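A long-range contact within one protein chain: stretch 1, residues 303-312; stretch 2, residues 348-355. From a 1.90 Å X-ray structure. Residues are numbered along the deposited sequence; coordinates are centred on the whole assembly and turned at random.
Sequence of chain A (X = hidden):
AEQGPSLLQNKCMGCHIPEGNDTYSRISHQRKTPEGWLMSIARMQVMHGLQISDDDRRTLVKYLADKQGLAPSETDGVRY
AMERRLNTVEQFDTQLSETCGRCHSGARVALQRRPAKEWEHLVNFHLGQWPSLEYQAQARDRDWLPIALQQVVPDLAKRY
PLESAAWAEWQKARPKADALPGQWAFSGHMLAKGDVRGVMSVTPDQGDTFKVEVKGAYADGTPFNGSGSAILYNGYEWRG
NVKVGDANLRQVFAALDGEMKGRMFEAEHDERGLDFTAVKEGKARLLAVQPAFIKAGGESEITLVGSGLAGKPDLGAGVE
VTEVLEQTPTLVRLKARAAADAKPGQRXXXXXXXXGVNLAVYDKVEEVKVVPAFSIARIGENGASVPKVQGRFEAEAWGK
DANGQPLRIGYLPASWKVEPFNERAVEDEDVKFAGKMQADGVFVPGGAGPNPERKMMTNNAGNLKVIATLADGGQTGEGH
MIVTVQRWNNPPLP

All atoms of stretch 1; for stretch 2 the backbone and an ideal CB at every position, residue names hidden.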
# COMPACT_ATOMS: atom_id res chain seq x y z
N THR A 303 41.44 -9.79 -0.89
CA THR A 303 41.37 -10.16 -2.29
C THR A 303 40.89 -8.97 -3.13
O THR A 303 40.00 -8.24 -2.73
CB THR A 303 40.51 -11.42 -2.51
OG1 THR A 303 39.63 -11.23 -3.63
CG2 THR A 303 39.72 -11.79 -1.27
N LEU A 304 41.59 -8.73 -4.22
CA LEU A 304 41.28 -7.64 -5.14
C LEU A 304 40.49 -8.19 -6.32
O LEU A 304 40.83 -9.24 -6.87
CB LEU A 304 42.56 -6.95 -5.63
CG LEU A 304 43.38 -6.13 -4.62
CD1 LEU A 304 42.50 -5.06 -3.99
CD2 LEU A 304 43.98 -7.03 -3.55
N VAL A 305 39.42 -7.50 -6.68
CA VAL A 305 38.57 -7.93 -7.78
C VAL A 305 38.70 -6.89 -8.88
O VAL A 305 38.83 -5.69 -8.60
CB VAL A 305 37.08 -8.01 -7.34
CG1 VAL A 305 36.25 -8.74 -8.39
CG2 VAL A 305 36.97 -8.71 -5.99
N GLY A 306 38.72 -7.34 -10.13
CA GLY A 306 38.85 -6.40 -11.23
C GLY A 306 39.03 -7.02 -12.59
O GLY A 306 38.86 -8.23 -12.76
N SER A 307 39.35 -6.18 -13.55
CA SER A 307 39.57 -6.61 -14.92
C SER A 307 40.92 -6.11 -15.42
O SER A 307 41.25 -4.93 -15.28
CB SER A 307 38.44 -6.10 -15.82
OG SER A 307 38.62 -6.50 -17.16
N GLY A 308 41.70 -7.02 -16.01
CA GLY A 308 43.01 -6.66 -16.54
C GLY A 308 44.00 -6.30 -15.45
O GLY A 308 44.75 -5.32 -15.59
N LEU A 309 44.01 -7.08 -14.38
CA LEU A 309 44.92 -6.84 -13.26
C LEU A 309 46.32 -7.37 -13.55
O LEU A 309 46.53 -8.57 -13.74
CB LEU A 309 44.38 -7.48 -11.97
CG LEU A 309 43.03 -7.00 -11.43
CD1 LEU A 309 42.71 -7.71 -10.13
CD2 LEU A 309 43.04 -5.49 -11.24
N ALA A 310 47.28 -6.46 -13.62
CA ALA A 310 48.67 -6.83 -13.87
C ALA A 310 49.56 -5.86 -13.11
O ALA A 310 49.34 -4.64 -13.13
CB ALA A 310 48.99 -6.80 -15.36
N GLY A 311 50.55 -6.42 -12.43
CA GLY A 311 51.45 -5.59 -11.66
C GLY A 311 51.55 -6.07 -10.24
O GLY A 311 51.06 -7.15 -9.88
N LYS A 312 52.19 -5.26 -9.42
CA LYS A 312 52.38 -5.59 -8.03
C LYS A 312 51.41 -4.77 -7.19
O LYS A 312 51.27 -3.56 -7.38
CB LYS A 312 53.83 -5.30 -7.62
CG LYS A 312 54.16 -5.68 -6.20
CD LYS A 312 54.98 -4.57 -5.54
CE LYS A 312 54.21 -3.24 -5.53
NZ LYS A 312 54.89 -2.17 -4.73
N UNK A 348 44.98 4.39 -1.01
CA UNK A 348 44.67 4.20 -2.41
C UNK A 348 45.34 2.92 -2.82
O UNK A 348 46.56 2.84 -2.89
CB UNK A 348 45.12 5.38 -3.27
N UNK A 349 44.53 1.88 -3.01
CA UNK A 349 45.02 0.57 -3.42
C UNK A 349 45.40 0.58 -4.90
O UNK A 349 44.83 1.35 -5.68
CB UNK A 349 43.97 -0.51 -3.15
N UNK A 350 46.38 -0.24 -5.27
CA UNK A 350 46.83 -0.32 -6.66
C UNK A 350 47.42 -1.68 -7.01
O UNK A 350 47.93 -2.40 -6.15
CB UNK A 350 47.87 0.77 -6.94
N UNK A 351 47.26 -2.06 -8.28
CA UNK A 351 47.82 -3.30 -8.80
C UNK A 351 48.58 -2.82 -10.02
O UNK A 351 48.01 -2.67 -11.11
CB UNK A 351 46.77 -4.36 -9.12
N UNK A 352 49.87 -2.55 -9.83
CA UNK A 352 50.68 -2.02 -10.91
C UNK A 352 50.33 -0.54 -10.92
O UNK A 352 50.42 0.12 -9.87
CB UNK A 352 50.42 -2.71 -12.25
N UNK A 353 49.90 -0.03 -12.07
CA UNK A 353 49.51 1.38 -12.17
C UNK A 353 48.00 1.59 -11.96
O UNK A 353 47.55 2.73 -11.79
CB UNK A 353 49.92 1.93 -13.54
N UNK A 354 47.24 0.49 -11.92
CA UNK A 354 45.78 0.53 -11.70
C UNK A 354 45.39 0.92 -10.27
O UNK A 354 45.69 0.22 -9.31
CB UNK A 354 45.17 -0.84 -12.03
N UNK A 355 44.67 2.04 -10.16
CA UNK A 355 44.18 2.56 -8.88
C UNK A 355 42.66 2.59 -9.02
O UNK A 355 42.13 2.25 -10.08
CB UNK A 355 44.76 3.94 -8.55

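Position 348 lies beyond the reach of stretch 1: nothing of that stretch comes within 5.5 Å of its ideal CB, so this contact sets no preference and many side chains would do. The residue is Glu348, which makes no contact with stretch 1.

At position 349 the CA-to-CB bond points toward stretch 1, and the ideal CB sits 4.9 Å from Leu304 CD1. What stretch 1 offers here is hydrocarbon, with no charge or side-chain polar group to satisfy. The gap suits a side chain that adds a methyl or two, such as valine, isoleucine or leucine, and the extended backbone is comfortable for a beta-branched residue. The deposited residue is Val349. With chi1 in the t well, its CG1 closes to 3.7 Å from Leu304 CD1, an ordinary van der Waals contact.

The bond at position 350 points away, so the contact asks little of the side chain and small or large residues could be accommodated as far as stretch 1 is concerned. It is Ala350.

Position 351 is the most heavily covered of stretch 2. Its bond runs sideways, yet the ideal CB lies 4.4 Å from Leu309 CD2 and 4.8 Å from Ala310 O, with Leu304 also nearby. A compact, branched apolar side chain would fit well, and the extended phi/psi of -128/93 again favours valine or isoleucine. Val351 fills the place: its CG1 lies 4.3 Å from Leu309 CB, and its CG2 reaches 4.5 Å from Leu304 CG, so the side chain packs against both leucines, and Val351 CG2 lies 4.3 Å from Leu309 CD2 as well.

Position 352 is the most restrictive. Its phi of 80° favours glycine, and an ideal CB would clash with Ala310 O at 2.4 Å while crowding Gly311 CA at 3.1 Å. The chain is Gly352, and the missing side chain lets the backbones close in, Gly352 CA lying 3.7 Å from Gly311 CA. The approach also permits the one hydrogen bond between the stretches, from Gly352 N to Lys312 O, at 3.0 Å and a nearly straight 163°. Glycine also suits the second place of the type II' turn that runs from 351 to 354.

Position 353, the third residue of that turn, points its bond away, and its ideal CB has nothing of stretch 1 within 5.5 Å. A polar residue would be at ease, though others are possible. Thr353 occupies it, with chi1 at 42° (p).

At position 354 the bond points toward stretch 1 again, but the ideal CB is still 5.2 Å from Leu309 CD2. A long apolar side chain is needed to span that distance; leucine or methionine would serve, whereas alanine would leave the gap unfilled. The residue is Leu354. Its CD1 packs 3.8 Å from Leu309 CD2 and passes 3.6 Å from Gly308 O.

Position 355 is out of reach, and stretch 1 imposes no demand on it. It is Lys355, which takes no part in the contact.

Stretch 2 348-355: EVAVGTLK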
# COMPACT_ATOMS: atom_id res chain seq x y z
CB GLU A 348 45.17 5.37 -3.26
CG GLU A 348 44.07 6.03 -4.09
CD GLU A 348 43.39 5.09 -5.10
OE1 GLU A 348 42.96 3.96 -4.73
OE2 GLU A 348 43.26 5.50 -6.29
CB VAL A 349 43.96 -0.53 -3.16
CG1 VAL A 349 44.45 -1.89 -3.60
CG2 VAL A 349 43.61 -0.57 -1.68
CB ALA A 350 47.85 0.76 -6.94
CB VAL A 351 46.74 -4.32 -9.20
CG1 VAL A 351 47.41 -5.63 -9.63
CG2 VAL A 351 45.79 -4.57 -8.04
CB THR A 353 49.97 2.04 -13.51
OG1 THR A 353 49.75 1.14 -14.61
CG2 THR A 353 51.46 2.40 -13.43
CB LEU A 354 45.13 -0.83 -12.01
CG LEU A 354 44.73 -1.21 -13.44
CD1 LEU A 354 44.01 -2.55 -13.42
CD2 LEU A 354 43.84 -0.12 -14.02
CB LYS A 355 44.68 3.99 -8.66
CG LYS A 355 46.19 4.16 -8.63
CD LYS A 355 46.74 4.11 -7.20
CE LYS A 355 48.23 4.44 -7.19
NZ LYS A 355 48.81 4.45 -5.81
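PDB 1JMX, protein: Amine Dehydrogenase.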